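PDB 4V1S: alpha-1,6-mannanase from Bacteroides thetaiotaomicron, which probably hydrolyses alpha-1,6-mannosidic linkages within mannans, as a family 76 glycoside hydrolase of a gut symbiont. Local coordinates for residues A[213-217]-A[276-280]; A[206-210]-A[269-274]; A[110-116]-A[127-131]. All coordinates share one frame; numbering follows the deposited sequence. Where two conformers were deposited one is given.

How the contacts relate
Contact 3 (110-116 with 127-131) comes first along the chain and closes before the other two open. Contacts 1 and 2 share one pair of helices, 202-219 and 264-281, and their segments alternate in sequence. Their centres are about 10 Å apart and they touch, Lys276 packing on Leu210 and Met277 on Met209, so they form one continuous seam joining two helices of the barrel, buried at contact 2 and partly buried at contact 1. Contact 3 lies about 27 Å and 23 Å, centre to centre, from contacts 1 and 2; its nearest atoms are about 11 Å from either of them, with no touch. It fixes the small hairpin 117-127 and its following loop to the end region of a separate helix, 99-114.

Contact 1 of 3, residues A[213-217]-A[276-280]; sequences MKLYE and KMYQA
Met213 and Lys276 meet through their CB atoms, 3.6 Å apart, where helices 202-219 and 264-281 run side by side in the (alpha/alpha)6 barrel expected of family 76. The axes of the two short segments approach to 10.5 Å and are inclined at 32°, a separation bridged by long, bent side chains. Met213 folds at both chi2 and chi3 (-50° for chi2), so that its sulfur and methyl reach along the partner helix: SD lies 3.8 Å from Met277 CG, with the two methionines crossing at about a right angle, and CE presses on Ala280 CB at 3.5 Å. Tyr216 CE2 reaches the same Ala280 CB from another side, at 3.9 Å. Next to these apolar contacts Lys276 runs past the base of Met213 in the opposite direction and, bent at chi3 and chi4, brings NZ to 2.9 Å from Glu217 OE1, a salt bridge whose hydrogen bond is weak. This holds for one of two deposited conformers, and its detailed placing is doubtful. Lys214 NZ, of like charge, stands 4.9 Å from Lys276 NZ in this conformer, and one water accepts from both. Lys214 has its own counter-charge in Asp154, on helix 142-159, which would be expected to ease the crowding of positive charge. Helix 222-239 backs the methionines, Leu225 and Ala228 touching Met213 and Ile229 touching Met277. Two more waters continue the link: one joins Glu217 OE2 to Lys276 O, and another, in the plane of the Tyr216 ring, is hydrogen-bonded to Tyr216 OH and donates to Ala280 O at 2.8 Å.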
loop_
_atom_site.group_PDB
_atom_site.type_symbol
_atom_site.label_atom_id
_atom_site.label_comp_id
_atom_site.label_asym_id
_atom_site.label_seq_id
_atom_site.Cartn_x
_atom_site.Cartn_y
_atom_site.Cartn_z
ATOM N N MET A 213 -3.784 12.273 -5.938
ATOM C CA MET A 213 -4.881 12.842 -5.160
ATOM C C MET A 213 -4.421 13.347 -3.787
ATOM O O MET A 213 -4.875 14.414 -3.328
ATOM C CB MET A 213 -6.044 11.862 -5.047
ATOM C CG MET A 213 -6.731 11.598 -6.378
ATOM S SD MET A 213 -7.197 13.094 -7.305
ATOM C CE MET A 213 -8.155 13.982 -6.087
ATOM N N LYS A 214 -3.502 12.624 -3.156
ATOM C CA LYS A 214 -2.963 13.062 -1.878
ATOM C C LYS A 214 -2.162 14.341 -2.039
ATOM O O LYS A 214 -2.320 15.283 -1.246
ATOM C CB LYS A 214 -2.156 11.945 -1.197
ATOM C CG LYS A 214 -3.017 10.804 -0.660
ATOM C CD LYS A 214 -2.228 9.687 -0.014
ATOM C CE LYS A 214 -3.164 8.813 0.813
ATOM N NZ LYS A 214 -3.512 9.468 2.096
ATOM N N LEU A 215 -1.341 14.408 -3.085
ATOM C CA LEU A 215 -0.586 15.631 -3.351
ATOM C C LEU A 215 -1.460 16.805 -3.838
ATOM O O LEU A 215 -1.155 17.976 -3.548
ATOM C CB LEU A 215 0.583 15.362 -4.293
ATOM C CG LEU A 215 1.853 14.963 -3.527
ATOM C CD1 LEU A 215 2.862 14.294 -4.433
ATOM C CD2 LEU A 215 2.491 16.178 -2.848
ATOM N N TYR A 216 -2.544 16.499 -4.549
ATOM C CA TYR A 216 -3.519 17.523 -4.901
ATOM C C TYR A 216 -4.089 18.167 -3.645
ATOM O O TYR A 216 -4.190 19.393 -3.547
ATOM C CB TYR A 216 -4.659 16.951 -5.762
ATOM C CG TYR A 216 -5.735 17.960 -6.021
ATOM C CD1 TYR A 216 -5.471 19.091 -6.779
ATOM C CD2 TYR A 216 -7.001 17.808 -5.474
ATOM C CE1 TYR A 216 -6.451 20.043 -7.000
ATOM C CE2 TYR A 216 -7.990 18.750 -5.682
ATOM C CZ TYR A 216 -7.712 19.858 -6.458
ATOM O OH TYR A 216 -8.677 20.812 -6.680
ATOM N N GLU A 217 -4.475 17.343 -2.685
ATOM C CA GLU A 217 -5.052 17.860 -1.450
ATOM C C GLU A 217 -4.038 18.729 -0.710
ATOM O O GLU A 217 -4.386 19.790 -0.194
ATOM C CB GLU A 217 -5.551 16.712 -0.583
ATOM C CG GLU A 217 -6.783 16.036 -1.165
ATOM C CD GLU A 217 -7.424 15.009 -0.250
ATOM O OE1 GLU A 217 -6.865 14.701 0.848
ATOM O OE2 GLU A 217 -8.496 14.479 -0.659
ATOM N N LYS A 276 -11.074 9.603 -3.160
ATOM C CA LYS A 276 -10.472 10.945 -3.142
ATOM C C LYS A 276 -10.930 11.778 -4.330
ATOM O O LYS A 276 -11.143 12.985 -4.197
ATOM C CB LYS A 276 -8.949 10.903 -3.078
ATOM C CG LYS A 276 -8.450 10.262 -1.795
ATOM C CD LYS A 276 -7.014 10.615 -1.469
ATOM C CE LYS A 276 -6.919 11.973 -0.774
ATOM N NZ LYS A 276 -7.487 11.902 0.607
ATOM N N MET A 277 -11.096 11.135 -5.487
ATOM C CA MET A 277 -11.560 11.854 -6.677
ATOM C C MET A 277 -12.982 12.333 -6.479
ATOM O O MET A 277 -13.323 13.435 -6.901
ATOM C CB MET A 277 -11.434 10.994 -7.923
ATOM C CG MET A 277 -9.974 10.659 -8.228
ATOM S SD MET A 277 -9.701 9.488 -9.538
ATOM C CE MET A 277 -9.894 10.595 -10.951
ATOM N N TYR A 278 -13.788 11.532 -5.792
ATOM C CA TYR A 278 -15.126 11.951 -5.417
ATOM C C TYR A 278 -15.110 13.195 -4.541
ATOM O O TYR A 278 -15.838 14.158 -4.805
ATOM C CB TYR A 278 -15.846 10.821 -4.688
ATOM C CG TYR A 278 -17.180 11.236 -4.121
ATOM C CD1 TYR A 278 -18.182 11.738 -4.945
ATOM C CD2 TYR A 278 -17.442 11.114 -2.760
ATOM C CE1 TYR A 278 -19.407 12.120 -4.426
ATOM C CE2 TYR A 278 -18.666 11.476 -2.241
ATOM C CZ TYR A 278 -19.639 11.988 -3.076
ATOM O OH TYR A 278 -20.857 12.340 -2.553
ATOM N N GLN A 279 -14.282 13.193 -3.505
ATOM C CA GLN A 279 -14.187 14.371 -2.624
ATOM C C GLN A 279 -13.717 15.619 -3.382
ATOM O O GLN A 279 -14.218 16.726 -3.133
ATOM C CB GLN A 279 -13.253 14.084 -1.444
ATOM C CG GLN A 279 -13.776 13.008 -0.499
ATOM C CD GLN A 279 -15.168 13.291 0.093
ATOM O OE1 GLN A 279 -15.927 12.362 0.423
ATOM N NE2 GLN A 279 -15.511 14.564 0.242
ATOM N N ALA A 280 -12.791 15.444 -4.319
ATOM C CA ALA A 280 -12.228 16.569 -5.068
ATOM C C ALA A 280 -13.187 17.164 -6.108
ATOM O O ALA A 280 -13.211 18.385 -6.313
ATOM C CB ALA A 280 -10.929 16.157 -5.740
HETATM O O HOH W 1 -4.810 12.022 2.169
HETATM O O HOH W 2 -11.177 20.271 -6.218
HETATM O O HOH W 3 -9.541 14.800 -2.862
#

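Contact 2 of 3, residues A[206-210]-A[269-274]; sequences AVTML and FMIRSW
Val207 CG1 sits almost exactly over the centre of the Phe269 ring, 3.9 Å from its centroid and 4° off the normal, a clean CH-pi contact. Leu210 CD2 meets the same ring at its edge, and Trp147 of helix 142-159 adds an edge-to-face partner. Replacing Phe269 with an alanine would probably leave Val207 CG1 without the face it rests on and open a gap between it, Leu210 and Trp147. The remaining apolar contacts are close: Ala206 CB touches both Phe269 CB and, at 3.5 Å, Met270 SD, while Met209 and Met270 bring their methyls, both CE, to 3.6 Å. In Leu210 a CG anti to the backbone N (chi1 -176°) swings the branch beside the carbonyl carbon, toward Arg272, and CD2 lies over one face of the Arg272 guanidinium, 4.0 Å from NH1; that group is anchored by a salt bridge from NE to Asp325. The polar element is Ser273, whose OG donates back to Phe269 O at 2.9 Å. Ser273 N reaches that oxygen from the opposite face of the carbonyl plane. Thus occupied, OG lies 3.2 Å from Ala206 O and near Leu210 N, without a hydrogen bond across the seam. With small Ala206 and Ser273 at the interface, the axes of the two segments approach to 8.4 Å at 23°, the near-parallel packing of corresponding helices from successive hairpins in an (alpha/alpha)6 barrel.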
loop_
_atom_site.group_PDB
_atom_site.type_symbol
_atom_site.label_atom_id
_atom_site.label_comp_id
_atom_site.label_asym_id
_atom_site.label_seq_id
_atom_site.Cartn_x
_atom_site.Cartn_y
_atom_site.Cartn_z
ATOM N N ALA A 206 -2.936 2.814 -10.253
ATOM C CA ALA A 206 -3.669 2.993 -9.005
ATOM C C ALA A 206 -2.873 3.709 -7.918
ATOM O O ALA A 206 -3.377 4.658 -7.279
ATOM C CB ALA A 206 -4.191 1.638 -8.523
ATOM N N VAL A 207 -1.633 3.306 -7.689
ATOM C CA VAL A 207 -0.843 3.999 -6.680
ATOM C C VAL A 207 -0.458 5.415 -7.153
ATOM O O VAL A 207 -0.292 6.339 -6.351
ATOM C CB VAL A 207 0.424 3.236 -6.235
ATOM C CG1 VAL A 207 0.039 1.928 -5.579
ATOM C CG2 VAL A 207 1.440 3.029 -7.353
ATOM N N THR A 208 -0.288 5.593 -8.469
ATOM C CA THR A 208 0.007 6.916 -8.977
ATOM C C THR A 208 -1.226 7.841 -8.821
ATOM O O THR A 208 -1.088 8.990 -8.405
ATOM C CB THR A 208 0.523 6.840 -10.417
ATOM O OG1 THR A 208 1.694 6.062 -10.474
ATOM C CG2 THR A 208 0.840 8.188 -10.991
ATOM N N MET A 209 -2.424 7.328 -9.123
ATOM C CA MET A 209 -3.624 8.075 -8.897
ATOM C C MET A 209 -3.804 8.486 -7.442
ATOM O O MET A 209 -4.107 9.645 -7.153
ATOM C CB MET A 209 -4.865 7.292 -9.343
ATOM C CG MET A 209 -5.006 7.189 -10.867
ATOM S SD MET A 209 -6.143 5.895 -11.429
ATOM C CE MET A 209 -7.555 6.217 -10.380
ATOM N N LEU A 210 -3.602 7.553 -6.523
ATOM C CA LEU A 210 -3.796 7.863 -5.123
ATOM C C LEU A 210 -2.765 8.903 -4.669
ATOM O O LEU A 210 -3.104 9.843 -3.958
ATOM C CB LEU A 210 -3.752 6.599 -4.260
ATOM C CG LEU A 210 -4.049 6.863 -2.784
ATOM C CD1 LEU A 210 -5.424 7.495 -2.578
ATOM C CD2 LEU A 210 -3.972 5.577 -1.990
ATOM N N PHE A 269 -6.588 -0.221 -4.328
ATOM C CA PHE A 269 -5.966 1.059 -4.571
ATOM C C PHE A 269 -6.793 1.927 -5.546
ATOM O O PHE A 269 -6.771 3.136 -5.414
ATOM C CB PHE A 269 -4.536 0.940 -5.080
ATOM C CG PHE A 269 -3.505 0.704 -3.989
ATOM C CD1 PHE A 269 -3.116 1.750 -3.156
ATOM C CD2 PHE A 269 -2.841 -0.509 -3.878
ATOM C CE1 PHE A 269 -2.152 1.570 -2.197
ATOM C CE2 PHE A 269 -1.857 -0.683 -2.925
ATOM C CZ PHE A 269 -1.518 0.359 -2.099
ATOM N N MET A 270 -7.546 1.316 -6.464
ATOM C CA MET A 270 -8.489 2.075 -7.285
ATOM C C MET A 270 -9.644 2.645 -6.459
ATOM O O MET A 270 -9.973 3.811 -6.603
ATOM C CB MET A 270 -9.011 1.284 -8.491
ATOM C CG MET A 270 -7.948 0.938 -9.551
ATOM S SD MET A 270 -7.149 2.351 -10.351
ATOM C CE MET A 270 -8.501 2.858 -11.399
ATOM N N ILE A 271 -10.180 1.848 -5.545
ATOM C CA ILE A 271 -11.234 2.305 -4.647
ATOM C C ILE A 271 -10.737 3.533 -3.852
ATOM O O ILE A 271 -11.421 4.562 -3.780
ATOM C CB ILE A 271 -11.710 1.171 -3.718
ATOM C CG1 ILE A 271 -12.456 0.105 -4.503
ATOM C CG2 ILE A 271 -12.602 1.719 -2.605
ATOM C CD1 ILE A 271 -12.464 -1.239 -3.767
ATOM N N ARG A 272 -9.564 3.425 -3.223
ATOM C CA ARG A 272 -9.072 4.531 -2.420
ATOM C C ARG A 272 -8.923 5.795 -3.286
ATOM O O ARG A 272 -9.247 6.917 -2.863
ATOM C CB ARG A 272 -7.747 4.167 -1.763
ATOM C CG ARG A 272 -7.832 2.987 -0.824
ATOM C CD ARG A 272 -6.623 2.922 0.094
ATOM N NE ARG A 272 -6.761 3.990 1.074
ATOM C CZ ARG A 272 -5.795 4.537 1.789
ATOM N NH1 ARG A 272 -4.534 4.130 1.683
ATOM N NH2 ARG A 272 -6.114 5.513 2.642
ATOM N N SER A 273 -8.420 5.610 -4.506
ATOM C CA SER A 273 -8.256 6.724 -5.446
ATOM C C SER A 273 -9.594 7.350 -5.791
ATOM O O SER A 273 -9.743 8.577 -5.736
ATOM C CB SER A 273 -7.537 6.252 -6.709
ATOM O OG SER A 273 -6.211 5.832 -6.427
ATOM N N TRP A 274 -10.558 6.511 -6.156
ATOM C CA TRP A 274 -11.864 7.005 -6.536
ATOM C C TRP A 274 -12.549 7.769 -5.421
ATOM O O TRP A 274 -13.237 8.774 -5.684
ATOM C CB TRP A 274 -12.759 5.879 -7.025
ATOM C CG TRP A 274 -12.362 5.265 -8.338
ATOM C CD1 TRP A 274 -11.858 5.899 -9.438
ATOM C CD2 TRP A 274 -12.478 3.870 -8.694
ATOM N NE1 TRP A 274 -11.654 4.990 -10.447
ATOM C CE2 TRP A 274 -12.023 3.740 -10.022
ATOM C CE3 TRP A 274 -12.910 2.726 -8.015
ATOM C CZ2 TRP A 274 -12.007 2.509 -10.696
ATOM C CZ3 TRP A 274 -12.878 1.515 -8.670
ATOM C CH2 TRP A 274 -12.428 1.407 -10.001
#

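Contact 3 of 3, residues A[110-116]-A[127-131]; sequences FLNFDNY and YATLP
Tyr116 O is approached by two donors from the other segment: Ala128 N gives a straight hydrogen bond of 2.8 Å (175°), and Tyr127 CA adds a CA-H...O contact at 3.4 Å. Together they tie the chain leaving helix 99-114 to the chain returning from the hairpin 117-127, and a second CA-H...O contact, from Pro131 to Asn115 O, repeats the link further along. The Tyr116 side chain, with CG anti to the carbonyl carbon (chi1 -63°), lies alongside Pro131, whose CG sits over one ring face, 4.1 Å from the centroid, in a CH-pi contact offset toward the rim. Thr129 O lies in the plane of this ring at its edge, 3.7 Å from CE2, and the hydroxyl is held by Ser79 O. The Tyr127 ring reaches the helix. Phe113 points its edge at the Tyr127 face in a T-shaped pair, centroids 5.9 Å apart and planes at 85°, while Phe113 O meets the Tyr127 ring edge in plane, 3.3 Å from CE1. Trp117 makes a further edge-to-face pair with Tyr127, and Thr148 and Leu152 of helix 142-159 also touch it. The Tyr127 hydroxyl is linked to the helix through a water: OH donates to it at 2.6 Å, and the water passes its own hydrogens to Asp114 OD1, at 2.6 Å, and to Phe110 O, while sitting over one face of the Phe110 ring, offset toward its rim. The water therefore has a place for each hydrogen and serves a buried phenol, a carboxylate and a main-chain carbonyl at once, consistent with a water that is a structural part of the junction.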
loop_
_atom_site.group_PDB
_atom_site.type_symbol
_atom_site.label_atom_id
_atom_site.label_comp_id
_atom_site.label_asym_id
_atom_site.label_seq_id
_atom_site.Cartn_x
_atom_site.Cartn_y
_atom_site.Cartn_z
ATOM N N PHE A 110 12.582 6.865 7.436
ATOM C CA PHE A 110 12.808 7.793 6.305
ATOM C C PHE A 110 14.261 7.849 5.880
ATOM O O PHE A 110 14.602 7.760 4.679
ATOM C CB PHE A 110 12.296 9.188 6.646
ATOM C CG PHE A 110 12.525 10.188 5.552
ATOM C CD1 PHE A 110 11.757 10.162 4.401
ATOM C CD2 PHE A 110 13.549 11.115 5.646
ATOM C CE1 PHE A 110 11.964 11.086 3.381
ATOM C CE2 PHE A 110 13.774 12.031 4.631
ATOM C CZ PHE A 110 12.968 12.027 3.503
ATOM N N LEU A 111 15.130 7.870 6.873
ATOM C CA LEU A 111 16.569 7.865 6.620
ATOM C C LEU A 111 17.019 6.529 6.033
ATOM O O LEU A 111 17.946 6.490 5.219
ATOM C CB LEU A 111 17.352 8.225 7.889
ATOM C CG LEU A 111 17.143 9.671 8.361
ATOM C CD1 LEU A 111 17.748 9.867 9.748
ATOM C CD2 LEU A 111 17.707 10.694 7.390
ATOM N N ASN A 112 16.363 5.437 6.415
ATOM C CA ASN A 112 16.648 4.179 5.748
ATOM C C ASN A 112 16.202 4.195 4.268
ATOM O O ASN A 112 16.898 3.654 3.410
ATOM C CB ASN A 112 16.003 3.016 6.484
ATOM C CG ASN A 112 16.448 1.671 5.935
ATOM O OD1 ASN A 112 17.637 1.445 5.730
ATOM N ND2 ASN A 112 15.486 0.823 5.592
ATOM N N PHE A 113 15.041 4.770 4.008
ATOM C CA PHE A 113 14.555 4.935 2.661
ATOM C C PHE A 113 15.555 5.729 1.816
ATOM O O PHE A 113 15.701 5.453 0.628
ATOM C CB PHE A 113 13.160 5.603 2.598
ATOM C CG PHE A 113 12.041 4.610 2.585
ATOM C CD1 PHE A 113 11.666 3.939 3.767
ATOM C CD2 PHE A 113 11.409 4.263 1.407
ATOM C CE1 PHE A 113 10.687 2.963 3.743
ATOM C CE2 PHE A 113 10.423 3.263 1.381
ATOM C CZ PHE A 113 10.046 2.623 2.542
ATOM N N ASP A 114 16.286 6.663 2.431
ATOM C CA ASP A 114 17.330 7.385 1.677
ATOM C C ASP A 114 18.390 6.396 1.061
ATOM O O ASP A 114 18.993 6.687 0.027
ATOM C CB ASP A 114 18.015 8.432 2.565
ATOM C CG ASP A 114 17.236 9.781 2.687
ATOM O OD1 ASP A 114 16.292 10.115 1.881
ATOM O OD2 ASP A 114 17.640 10.538 3.624
ATOM N N ASN A 115 18.589 5.239 1.704
ATOM C CA ASN A 115 19.498 4.218 1.166
ATOM C C ASN A 115 19.021 3.692 -0.157
ATOM O O ASN A 115 19.826 3.187 -0.927
ATOM C CB ASN A 115 19.697 3.071 2.109
ATOM C CG ASN A 115 20.421 3.487 3.371
ATOM O OD1 ASN A 115 21.415 4.208 3.327
ATOM N ND2 ASN A 115 19.935 3.015 4.505
ATOM N N TYR A 116 17.712 3.741 -0.392
ATOM C CA TYR A 116 17.109 3.282 -1.646
ATOM C C TYR A 116 16.908 4.388 -2.689
ATOM O O TYR A 116 16.441 4.117 -3.803
ATOM C CB TYR A 116 15.758 2.627 -1.354
ATOM C CG TYR A 116 15.805 1.378 -0.479
ATOM C CD1 TYR A 116 16.007 1.457 0.886
ATOM C CD2 TYR A 116 15.661 0.119 -1.021
ATOM C CE1 TYR A 116 16.014 0.343 1.683
ATOM C CE2 TYR A 116 15.645 -1.007 -0.214
ATOM C CZ TYR A 116 15.885 -0.903 1.117
ATOM O OH TYR A 116 15.916 -2.041 1.887
ATOM N N TYR A 127 13.189 6.243 -6.224
ATOM C CA TYR A 127 13.581 5.112 -5.392
ATOM C C TYR A 127 13.817 3.838 -6.241
ATOM O O TYR A 127 13.126 3.611 -7.207
ATOM C CB TYR A 127 12.503 4.796 -4.352
ATOM C CG TYR A 127 12.403 5.803 -3.222
ATOM C CD1 TYR A 127 13.323 5.804 -2.169
ATOM C CD2 TYR A 127 11.416 6.780 -3.220
ATOM C CE1 TYR A 127 13.274 6.782 -1.164
ATOM C CE2 TYR A 127 11.338 7.723 -2.197
ATOM C CZ TYR A 127 12.273 7.720 -1.162
ATOM O OH TYR A 127 12.179 8.670 -0.165
ATOM N N ALA A 128 14.805 3.064 -5.806
ATOM C CA ALA A 128 15.158 1.728 -6.337
ATOM C C ALA A 128 14.605 0.620 -5.461
ATOM O O ALA A 128 14.288 0.830 -4.270
ATOM C CB ALA A 128 16.660 1.610 -6.499
ATOM N N THR A 129 14.560 -0.581 -6.045
ATOM C CA THR A 129 14.034 -1.721 -5.357
ATOM C C THR A 129 14.987 -2.214 -4.255
ATOM O O THR A 129 14.555 -2.796 -3.261
ATOM C CB THR A 129 13.704 -2.855 -6.334
ATOM O OG1 THR A 129 12.744 -3.728 -5.732
ATOM C CG2 THR A 129 14.938 -3.580 -6.820
ATOM N N LEU A 130 16.273 -1.957 -4.435
ATOM C CA LEU A 130 17.299 -2.281 -3.450
ATOM C C LEU A 130 18.155 -1.046 -3.166
ATOM O O LEU A 130 18.128 -0.074 -3.912
ATOM C CB LEU A 130 18.174 -3.415 -3.992
ATOM C CG LEU A 130 17.585 -4.832 -3.972
ATOM C CD1 LEU A 130 18.377 -5.775 -4.856
ATOM C CD2 LEU A 130 17.485 -5.378 -2.551
ATOM N N PRO A 131 18.942 -1.079 -2.077
ATOM C CA PRO A 131 19.803 0.046 -1.814
ATOM C C PRO A 131 20.676 0.401 -3.001
ATOM O O PRO A 131 21.166 -0.481 -3.712
ATOM C CB PRO A 131 20.630 -0.426 -0.624
ATOM C CG PRO A 131 19.653 -1.289 0.135
ATOM C CD PRO A 131 18.943 -2.046 -0.975
HETATM O O HOH W 4 14.001 8.793 1.729
#